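Local coordinates for uncharacterized protein (Xanthomonas campestris pv. campestris, PDB 3HIU) that is of unknown function but belongs to a ferritin-like family and forms an all-helical bundle that pairs with a second copy of itself, at residues S3-R6 / L7-W10; A109-R112 / A113-V116; A121-Q124 / E125-Q128. All coordinates share one frame; numbering follows the deposited sequence.

Contact 1 of 3, residues S3-R6 / L7-W10; sequences SRER and LVKW. With EDO (1,2-ethanediol), chain R.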
ATOM      1  N   SER B   3       5.108  11.115  25.148  1.00 50.91           N
ATOM      2  CA  SER B   3       5.139   9.706  24.801  1.00 46.28           C
ATOM      3  C   SER B   3       3.723   9.147  24.720  1.00 43.50           C
ATOM      4  O   SER B   3       3.348   8.557  23.711  1.00 49.79           O
ATOM      5  CB  SER B   3       5.966   8.919  25.818  1.00 44.61           C
ATOM      6  OG  SER B   3       5.430   9.047  27.120  1.00 50.12           O
ATOM      7  N   ARG B   4       2.933   9.331  25.772  1.00 36.56           N
ATOM      8  CA  ARG B   4       1.569   8.821  25.757  1.00 36.82           C
ATOM      9  C   ARG B   4       0.769   9.445  24.641  1.00 38.02           C
ATOM     10  O   ARG B   4       0.024   8.758  23.947  1.00 44.91           O
ATOM     11  CB  ARG B   4       0.839   9.091  27.067  1.00 38.98           C
ATOM     12  CG  ARG B   4      -0.668   8.918  26.932  1.00 33.30           C
ATOM     13  CD  ARG B   4      -1.373   8.895  28.277  1.00 41.97           C
ATOM     14  NE  ARG B   4      -0.977   7.755  29.104  1.00 45.24           N
ATOM     15  CZ  ARG B   4      -1.561   7.434  30.253  1.00 40.21           C
ATOM     16  NH1 ARG B   4      -2.573   8.161  30.701  1.00 37.52           N
ATOM     17  NH2 ARG B   4      -1.140   6.386  30.948  1.00 41.40           N
ATOM     18  N   GLU B   5       0.912  10.751  24.477  1.00 34.01           N
ATOM     19  CA  GLU B   5       0.073  11.471  23.527  1.00 38.31           C
ATOM     20  C   GLU B   5       0.532  11.358  22.068  1.00 30.96           C
ATOM     21  O   GLU B   5      -0.195  11.752  21.162  1.00 32.06           O
ATOM     22  CB  GLU B   5      -0.130  12.929  23.967  1.00 53.28           C
ATOM     23  CG  GLU B   5      -1.525  13.246  24.556  1.00 68.00           C
ATOM     24  CD  GLU B   5      -2.025  12.228  25.583  1.00 79.00           C
ATOM     25  OE1 GLU B   5      -2.453  12.641  26.681  1.00 78.95           O
ATOM     26  OE2 GLU B   5      -2.006  11.014  25.292  1.00 86.34           O
ATOM     27  N   ARG B   6       1.722  10.814  21.833  1.00 25.30           N
ATOM     28  CA  ARG B   6       2.096  10.429  20.475  1.00 27.66           C
ATOM     29  C   ARG B   6       1.537   9.040  20.163  1.00 24.79           C
ATOM     30  O   ARG B   6       1.041   8.788  19.070  1.00 27.43           O
ATOM     31  CB  ARG B   6       3.610  10.434  20.290  1.00 35.38           C
ATOM     32  CG  ARG B   6       4.060   9.682  19.044  1.00 35.99           C
ATOM     33  CD  ARG B   6       3.490  10.331  17.799  1.00 37.02           C
ATOM     34  NE  ARG B   6       3.951  11.708  17.689  1.00 39.41           N
ATOM     35  CZ  ARG B   6       3.373  12.638  16.939  1.00 41.34           C
ATOM     36  NH1 ARG B   6       3.877  13.866  16.907  1.00 42.33           N
ATOM     37  NH2 ARG B   6       2.292  12.344  16.228  1.00 40.84           N
ATOM     38  N   LEU B   7       1.632   8.144  21.138  1.00 29.36           N
ATOM     39  CA  LEU B   7       1.043   6.813  21.062  1.00 34.51           C
ATOM     40  C   LEU B   7      -0.460   6.953  20.807  1.00 39.55           C
ATOM     41  O   LEU B   7      -1.011   6.329  19.899  1.00 40.63           O
ATOM     42  CB  LEU B   7       1.280   6.081  22.390  1.00 34.60           C
ATOM     43  CG  LEU B   7       1.418   4.558  22.459  1.00 32.29           C
ATOM     44  CD1 LEU B   7       1.017   4.065  23.833  1.00 30.46           C
ATOM     45  CD2 LEU B   7       0.588   3.880  21.396  1.00 26.33           C
ATOM     46  N   VAL B   8      -1.112   7.783  21.619  1.00 41.85           N
ATOM     47  CA  VAL B   8      -2.533   8.094  21.472  1.00 42.39           C
ATOM     48  C   VAL B   8      -2.839   8.695  20.095  1.00 44.08           C
ATOM     49  O   VAL B   8      -3.839   8.345  19.454  1.00 47.06           O
ATOM     50  CB  VAL B   8      -2.994   9.077  22.564  1.00 46.36           C
ATOM     51  CG1 VAL B   8      -4.376   9.611  22.256  1.00 43.39           C
ATOM     52  CG2 VAL B   8      -2.959   8.406  23.939  1.00 50.25           C
ATOM     53  N   LYS B   9      -1.968   9.598  19.648  1.00 34.96           N
ATOM     54  CA  LYS B   9      -2.060  10.193  18.314  1.00 34.60           C
ATOM     55  C   LYS B   9      -2.097   9.149  17.176  1.00 32.01           C
ATOM     56  O   LYS B   9      -2.965   9.213  16.298  1.00 24.92           O
ATOM     57  CB  LYS B   9      -0.899  11.166  18.111  1.00 36.83           C
ATOM     58  CG  LYS B   9      -1.165  12.249  17.092  1.00 41.72           C
ATOM     59  CD  LYS B   9      -0.769  11.804  15.703  1.00 48.76           C
ATOM     60  CE  LYS B   9      -1.271  12.772  14.642  1.00 49.63           C
ATOM     61  NZ  LYS B   9      -1.199  12.133  13.298  1.00 49.25           N
ATOM     62  N   TRP B  10      -1.155   8.198  17.196  1.00 31.46           N
ATOM     63  CA  TRP B  10      -1.080   7.138  16.182  1.00 17.98           C
ATOM     64  C   TRP B  10      -2.126   6.061  16.402  1.00 17.89           C
ATOM     65  O   TRP B  10      -2.609   5.454  15.446  1.00 26.18           O
ATOM     66  CB  TRP B  10       0.325   6.535  16.113  1.00 18.56           C
ATOM     67  CG  TRP B  10       1.305   7.516  15.586  1.00 20.27           C
ATOM     68  CD1 TRP B  10       1.009   8.664  14.947  1.00 27.69           C
ATOM     69  CD2 TRP B  10       2.736   7.434  15.630  1.00 25.10           C
ATOM     70  NE1 TRP B  10       2.160   9.321  14.591  1.00 34.68           N
ATOM     71  CE2 TRP B  10       3.237   8.580  14.995  1.00 32.16           C
ATOM     72  CE3 TRP B  10       3.639   6.503  16.142  1.00 31.55           C
ATOM     73  CZ2 TRP B  10       4.601   8.829  14.861  1.00 30.81           C
ATOM     74  CZ3 TRP B  10       4.998   6.751  16.002  1.00 30.50           C
ATOM     75  CH2 TRP B  10       5.462   7.902  15.370  1.00 28.12           C
TER
HETATM   76  C1  EDO R 176       1.978  14.807  19.524  1.00 56.91           C
HETATM   77  O1  EDO R 176       0.654  14.285  19.373  1.00 50.92           O
HETATM   78  C2  EDO R 176       2.103  16.127  18.765  1.00 65.52           C
HETATM   79  O2  EDO R 176       3.467  16.572  18.793  1.00 69.88           O

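Contact 2 of 3, residues A109-R112 / A113-V116; sequences ASYR and ALVV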
ATOM      1  N   ALA B 109       3.001  -0.955   7.861  1.00 30.13           N
ATOM      2  CA  ALA B 109       3.863   0.149   8.232  1.00 27.17           C
ATOM      3  C   ALA B 109       3.353   0.868   9.487  1.00 28.35           C
ATOM      4  O   ALA B 109       4.111   1.095  10.427  1.00 27.87           O
ATOM      5  CB  ALA B 109       4.024   1.110   7.072  1.00 28.71           C
ATOM      6  N   SER B 110       2.070   1.212   9.516  1.00 21.55           N
ATOM      7  CA  SER B 110       1.526   1.954  10.653  1.00 22.42           C
ATOM      8  C   SER B 110       1.639   1.195  11.967  1.00 31.24           C
ATOM      9  O   SER B 110       2.027   1.755  12.995  1.00 37.39           O
ATOM     10  CB  SER B 110       0.065   2.301  10.405  1.00 24.13           C
ATOM     11  OG  SER B 110      -0.081   2.818   9.103  1.00 31.67           O
ATOM     12  N   TYR B 111       1.294  -0.084  11.933  1.00 26.91           N
ATOM     13  CA  TYR B 111       1.321  -0.880  13.139  1.00 28.09           C
ATOM     14  C   TYR B 111       2.749  -1.178  13.596  1.00 30.12           C
ATOM     15  O   TYR B 111       3.019  -1.231  14.794  1.00 30.23           O
ATOM     16  CB  TYR B 111       0.492  -2.148  12.955  1.00 27.23           C
ATOM     17  CG  TYR B 111      -0.998  -1.895  13.063  1.00 28.78           C
ATOM     18  CD1 TYR B 111      -1.557  -1.495  14.266  1.00 32.51           C
ATOM     19  CD2 TYR B 111      -1.842  -2.052  11.965  1.00 32.24           C
ATOM     20  CE1 TYR B 111      -2.916  -1.263  14.387  1.00 35.82           C
ATOM     21  CE2 TYR B 111      -3.213  -1.819  12.069  1.00 32.90           C
ATOM     22  CZ  TYR B 111      -3.744  -1.425  13.290  1.00 38.89           C
ATOM     23  OH  TYR B 111      -5.097  -1.190  13.433  1.00 39.25           O
ATOM     24  N   ARG B 112       3.672  -1.360  12.656  1.00 28.11           N
ATOM     25  CA  ARG B 112       5.073  -1.474  13.031  1.00 23.45           C
ATOM     26  C   ARG B 112       5.479  -0.241  13.818  1.00 18.90           C
ATOM     27  O   ARG B 112       6.087  -0.354  14.869  1.00 15.90           O
ATOM     28  CB  ARG B 112       5.980  -1.619  11.811  1.00 27.56           C
ATOM     29  CG  ARG B 112       5.848  -2.941  11.071  1.00 32.24           C
ATOM     30  CD  ARG B 112       6.791  -3.007   9.861  1.00 36.97           C
ATOM     31  NE  ARG B 112       8.076  -3.625  10.187  1.00 43.27           N
ATOM     32  CZ  ARG B 112       9.249  -2.997  10.178  1.00 45.52           C
ATOM     33  NH1 ARG B 112      10.347  -3.659  10.496  1.00 54.92           N
ATOM     34  NH2 ARG B 112       9.337  -1.721   9.844  1.00 43.26           N
ATOM     35  N   ALA B 113       5.138   0.943  13.305  1.00 18.31           N
ATOM     36  CA  ALA B 113       5.508   2.200  13.954  1.00 23.46           C
ATOM     37  C   ALA B 113       4.708   2.453  15.234  1.00 31.13           C
ATOM     38  O   ALA B 113       5.113   3.260  16.065  1.00 35.76           O
ATOM     39  CB  ALA B 113       5.391   3.367  12.991  1.00 23.07           C
ATOM     40  N   LEU B 114       3.584   1.759  15.399  1.00 29.17           N
ATOM     41  CA  LEU B 114       2.860   1.782  16.671  1.00 27.38           C
ATOM     42  C   LEU B 114       3.559   0.962  17.755  1.00 35.00           C
ATOM     43  O   LEU B 114       3.643   1.376  18.911  1.00 39.48           O
ATOM     44  CB  LEU B 114       1.423   1.301  16.507  1.00 21.34           C
ATOM     45  CG  LEU B 114       0.414   2.437  16.651  1.00 16.15           C
ATOM     46  CD1 LEU B 114      -0.910   2.039  16.028  1.00 17.51           C
ATOM     47  CD2 LEU B 114       0.254   2.786  18.118  1.00 16.06           C
ATOM     48  N   VAL B 115       4.056  -0.207  17.381  1.00 29.52           N
ATOM     49  CA  VAL B 115       4.835  -1.018  18.301  1.00 32.57           C
ATOM     50  C   VAL B 115       6.034  -0.236  18.847  1.00 41.66           C
ATOM     51  O   VAL B 115       6.498  -0.491  19.959  1.00 47.51           O
ATOM     52  CB  VAL B 115       5.321  -2.300  17.617  1.00 38.10           C
ATOM     53  CG1 VAL B 115       6.082  -3.170  18.599  1.00 41.44           C
ATOM     54  CG2 VAL B 115       4.134  -3.060  17.034  1.00 40.31           C
ATOM     55  N   VAL B 116       6.527   0.719  18.062  1.00 40.57           N
ATOM     56  CA  VAL B 116       7.657   1.553  18.467  1.00 42.09           C
ATOM     57  C   VAL B 116       7.232   2.723  19.375  1.00 43.24           C
ATOM     58  O   VAL B 116       7.926   3.051  20.342  1.00 41.82           O
ATOM     59  CB  VAL B 116       8.441   2.083  17.241  1.00 37.17           C
ATOM     60  CG1 VAL B 116       9.665   2.867  17.681  1.00 39.60           C
ATOM     61  CG2 VAL B 116       8.858   0.939  16.349  1.00 38.02           C
TER

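Contact 3 of 3, residues A121-Q124 / E125-Q128; sequences AGEQ and EVAQ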
ATOM      1  N   ALA B 121       6.992   4.371  24.909  1.00 43.58           N
ATOM      2  CA  ALA B 121       6.097   4.878  25.949  1.00 39.90           C
ATOM      3  C   ALA B 121       6.022   3.922  27.139  1.00 42.35           C
ATOM      4  O   ALA B 121       5.363   4.215  28.140  1.00 45.24           O
ATOM      5  CB  ALA B 121       4.706   5.133  25.381  1.00 29.82           C
ATOM      6  N   GLY B 122       6.697   2.782  27.020  1.00 39.64           N
ATOM      7  CA  GLY B 122       6.693   1.780  28.065  1.00 38.76           C
ATOM      8  C   GLY B 122       5.313   1.206  28.304  1.00 38.68           C
ATOM      9  O   GLY B 122       5.006   0.743  29.403  1.00 39.02           O
ATOM     10  N   GLU B 123       4.471   1.258  27.278  1.00 37.27           N
ATOM     11  CA  GLU B 123       3.174   0.598  27.313  1.00 37.29           C
ATOM     12  C   GLU B 123       3.336  -0.729  26.599  1.00 38.74           C
ATOM     13  O   GLU B 123       3.053  -0.844  25.408  1.00 41.94           O
ATOM     14  CB  GLU B 123       2.102   1.438  26.608  1.00 37.45           C
ATOM     15  CG  GLU B 123       1.721   2.742  27.305  1.00 42.08           C
ATOM     16  CD  GLU B 123       0.835   2.541  28.529  1.00 46.27           C
ATOM     17  OE1 GLU B 123       0.361   1.408  28.758  1.00 44.46           O
ATOM     18  OE2 GLU B 123       0.611   3.528  29.263  1.00 49.42           O
ATOM     19  N   GLN B 124       3.808  -1.738  27.314  1.00 38.89           N
ATOM     20  CA  GLN B 124       4.108  -3.005  26.667  1.00 43.06           C
ATOM     21  C   GLN B 124       2.862  -3.811  26.278  1.00 41.59           C
ATOM     22  O   GLN B 124       2.907  -4.602  25.345  1.00 44.89           O
ATOM     23  CB  GLN B 124       5.074  -3.831  27.516  1.00 49.51           C
ATOM     24  CG  GLN B 124       6.465  -3.210  27.652  1.00 58.02           C
ATOM     25  CD  GLN B 124       7.261  -3.231  26.352  1.00 66.27           C
ATOM     26  OE1 GLN B 124       6.956  -3.994  25.433  1.00 71.75           O
ATOM     27  NE2 GLN B 124       8.295  -2.393  26.277  1.00 66.48           N
ATOM     28  N   GLU B 125       1.753  -3.607  26.983  1.00 41.75           N
ATOM     29  CA  GLU B 125       0.491  -4.268  26.642  1.00 38.52           C
ATOM     30  C   GLU B 125      -0.073  -3.712  25.340  1.00 31.79           C
ATOM     31  O   GLU B 125      -0.555  -4.468  24.506  1.00 31.02           O
ATOM     32  CB  GLU B 125      -0.552  -4.105  27.756  1.00 46.21           C
ATOM     33  CG  GLU B 125      -0.229  -4.825  29.056  1.00 57.66           C
ATOM     34  CD  GLU B 125       0.582  -3.977  30.033  1.00 67.35           C
ATOM     35  OE1 GLU B 125       0.999  -2.853  29.670  1.00 69.39           O
ATOM     36  OE2 GLU B 125       0.799  -4.438  31.175  1.00 70.67           O
ATOM     37  N   VAL B 126      -0.034  -2.390  25.182  1.00 31.62           N
ATOM     38  CA  VAL B 126      -0.440  -1.753  23.934  1.00 35.77           C
ATOM     39  C   VAL B 126       0.396  -2.321  22.788  1.00 33.55           C
ATOM     40  O   VAL B 126      -0.128  -2.661  21.738  1.00 25.61           O
ATOM     41  CB  VAL B 126      -0.278  -0.209  23.993  1.00 25.62           C
ATOM     42  CG1 VAL B 126      -0.694   0.423  22.676  1.00 20.33           C
ATOM     43  CG2 VAL B 126      -1.104   0.364  25.122  1.00 24.96           C
ATOM     44  N   ALA B 127       1.700  -2.445  23.022  1.00 36.02           N
ATOM     45  CA  ALA B 127       2.632  -2.928  22.014  1.00 31.99           C
ATOM     46  C   ALA B 127       2.280  -4.328  21.511  1.00 35.88           C
ATOM     47  O   ALA B 127       2.455  -4.636  20.331  1.00 32.92           O
ATOM     48  CB  ALA B 127       4.056  -2.887  22.557  1.00 28.85           C
ATOM     49  N   GLN B 128       1.789  -5.177  22.407  1.00 43.86           N
ATOM     50  CA  GLN B 128       1.410  -6.538  22.033  1.00 48.68           C
ATOM     51  C   GLN B 128       0.158  -6.514  21.163  1.00 43.85           C
ATOM     52  O   GLN B 128       0.116  -7.154  20.117  1.00 42.45           O
ATOM     53  CB  GLN B 128       1.189  -7.422  23.272  1.00 56.14           C
ATOM     54  CG  GLN B 128       1.843  -8.819  23.196  1.00 63.59           C
ATOM     55  CD  GLN B 128       1.073  -9.816  22.336  1.00 65.66           C
ATOM     56  OE1 GLN B 128       1.534 -10.213  21.262  1.00 65.02           O
ATOM     57  NE2 GLN B 128      -0.099 -10.230  22.810  1.00 65.14           N
TER
HETATM   58  O   HOH W   1      -0.066  -0.905  27.837  1.00 52.88           O

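Contact 1 of 3, residues S3-R6 / L7-W10
R6 sets its CG anti to the backbone N (chi1 164°) and then bends twice, at chi2 and chi3 (both near 60°), which folds the chain back over the indole of W10 one turn further along helix 2-28. The touching atom is the last methylene: CD of R6 stands 3.6 Å from the centroid of the W10 six-membered ring, over one face, a CH-pi contact. The guanidinium beyond it is turned 37° from the ring plane. At the guanidinium edge, NH2 of R6 meets CD of K9 at 3.2 Å, the two side chains running alongside. This is an i/i+3/i+4 cluster on the first helix of a ferritin-like bundle, and it faces the second subunit, whose D91 receives R6 NH2, K9 NZ and W10 NE1 and whose E159 pairs with R6 NE. Such carboxylates would offset the closeness of R6 NH2 and K9 NZ, 4.6 Å apart. The backbone closes the same turn with a bond from W10 N to R6 O, 2.9 Å. An ethanediol, probably from the crystallisation liquor, lays C1 over one guanidinium face, and its O1 donates to E5 O at 3.2 Å. CG of R4 touches CG2 of V8 at 3.8 Å.

Contact 2 of 3, residues A109-R112 / A113-V116
Three i to i+4 backbone bonds join A109-R112 to A113-V116 within helix 94-120, from A113 N to A109 O, from L114 N to S110 O at 2.9 Å and from V115 N to Y111 O, the middle one bent to an N-H...O angle of 131° and the outer two nearly straight.

Among the side chains, Y111 and L114 make the apolar contact, lying side by side and pointing the same way. One methyl of the leucine, CD1, reaches CD1 of the tyrosine ring at 4.0 Å, approaching obliquely. Y111 has CG anti to its own carbonyl carbon (chi1 -78°), a setting that carries the ring alongside the leucine branch. These turns belong to the third helix of a four-helix, ferritin-like bundle, and their faces are divided among its neighbours. L114 rests on L7 and L11 of helix 2-28 and on C130 of helix 124-159, while Y111 touches A14 and I133.

V115 is packed closely against the backbone: its CG2 lies 3.1 Å from Y111 O, the same oxygen that accepts the V115 N-H. L114 N also makes a weak second bond to Y111 O, so that carbonyl is shared between L114 and V115. The next bond of the series, V116 N to R112 O, is weak at 3.4 Å.

The other face meets the second subunit, where A113 packs on V152 and Q148 bonds twice, its OE1 to R112 NH2 and its NE2 to A109 O, which therefore serves both A113 N and the partner chain. S110 turns its hydroxyl back to the carbonyl of L106, one turn earlier in the helix.

Contact 3 of 3, residues A121-Q124 / E125-Q128
E123 O and Q124 O each take a backbone N-H from the first turn, from A127 and Q128 respectively. The bond from A127 N to E123 O measures 3.2 Å, and that from Q128 N to Q124 O has the same length, the second more bent. E123 occupies the N-cap of helix 124-159. Just before it, G122 has left helical geometry with a positive phi of 63°, closing helix 94-120 in a Schellman motif, so one helix ends and the next starts within a few residues.

The water-mediated bonds centre on a single molecule held at three points. It donates to OE1 of E123 at 2.5 Å and to OE1 of E125 at 2.9 Å, and it accepts the N-H of V126 at 3.0 Å. Both glutamates start alike, with CG anti to the carbonyl carbon, but bend in opposite senses at chi2 (-75° in E123, 90° in E125), which brings OE1 of each to the same water.

Across the two segments the apolar contact is small: CB of E123 touches CG2 of V126 at 3.7 Å. V126 continues inward onto L7 of helix 2-28 and onto C59 and L62 of helix 36-62, and E123 also rests on L7 and L62. Outside the two segments, OE2 of E123 faces R4 NH2 of helix 2-28 at long range, a weak ionic attraction.

Two carboxylate oxygens, E123 OE1 and E125 OE1, stand 4.4 Å apart, and the water between them gives one hydrogen to each. That bridge probably offsets their mutual repulsion, and it also lets acidic groups at a helix N-terminus serve the first-turn V126 N-H through water.

Overall arrangement
All three contacts are local, each within adjoining turns or a cap, and their centres lie 11 to 12 Å apart near one end of the bundle. Contact 2, on helix 94-120, is the most buried; contacts 1 and 3 are partly buried and carry most of the charge. L7 of contact 1 joins them: its CD2 reaches L114 CD2 of contact 2 at 3.5 Å, and its CD1 lies 3.8 Å from E123 CG of contact 3. Contacts 2 and 3 belong to consecutive helices. Contacts 1 and 2 also meet the second subunit, the first through salt bridges, an indole hydrogen bond and a cation-pi contact, the second mainly through packing and a glutamine, whereas contact 3 satisfies its carboxylates partly with water.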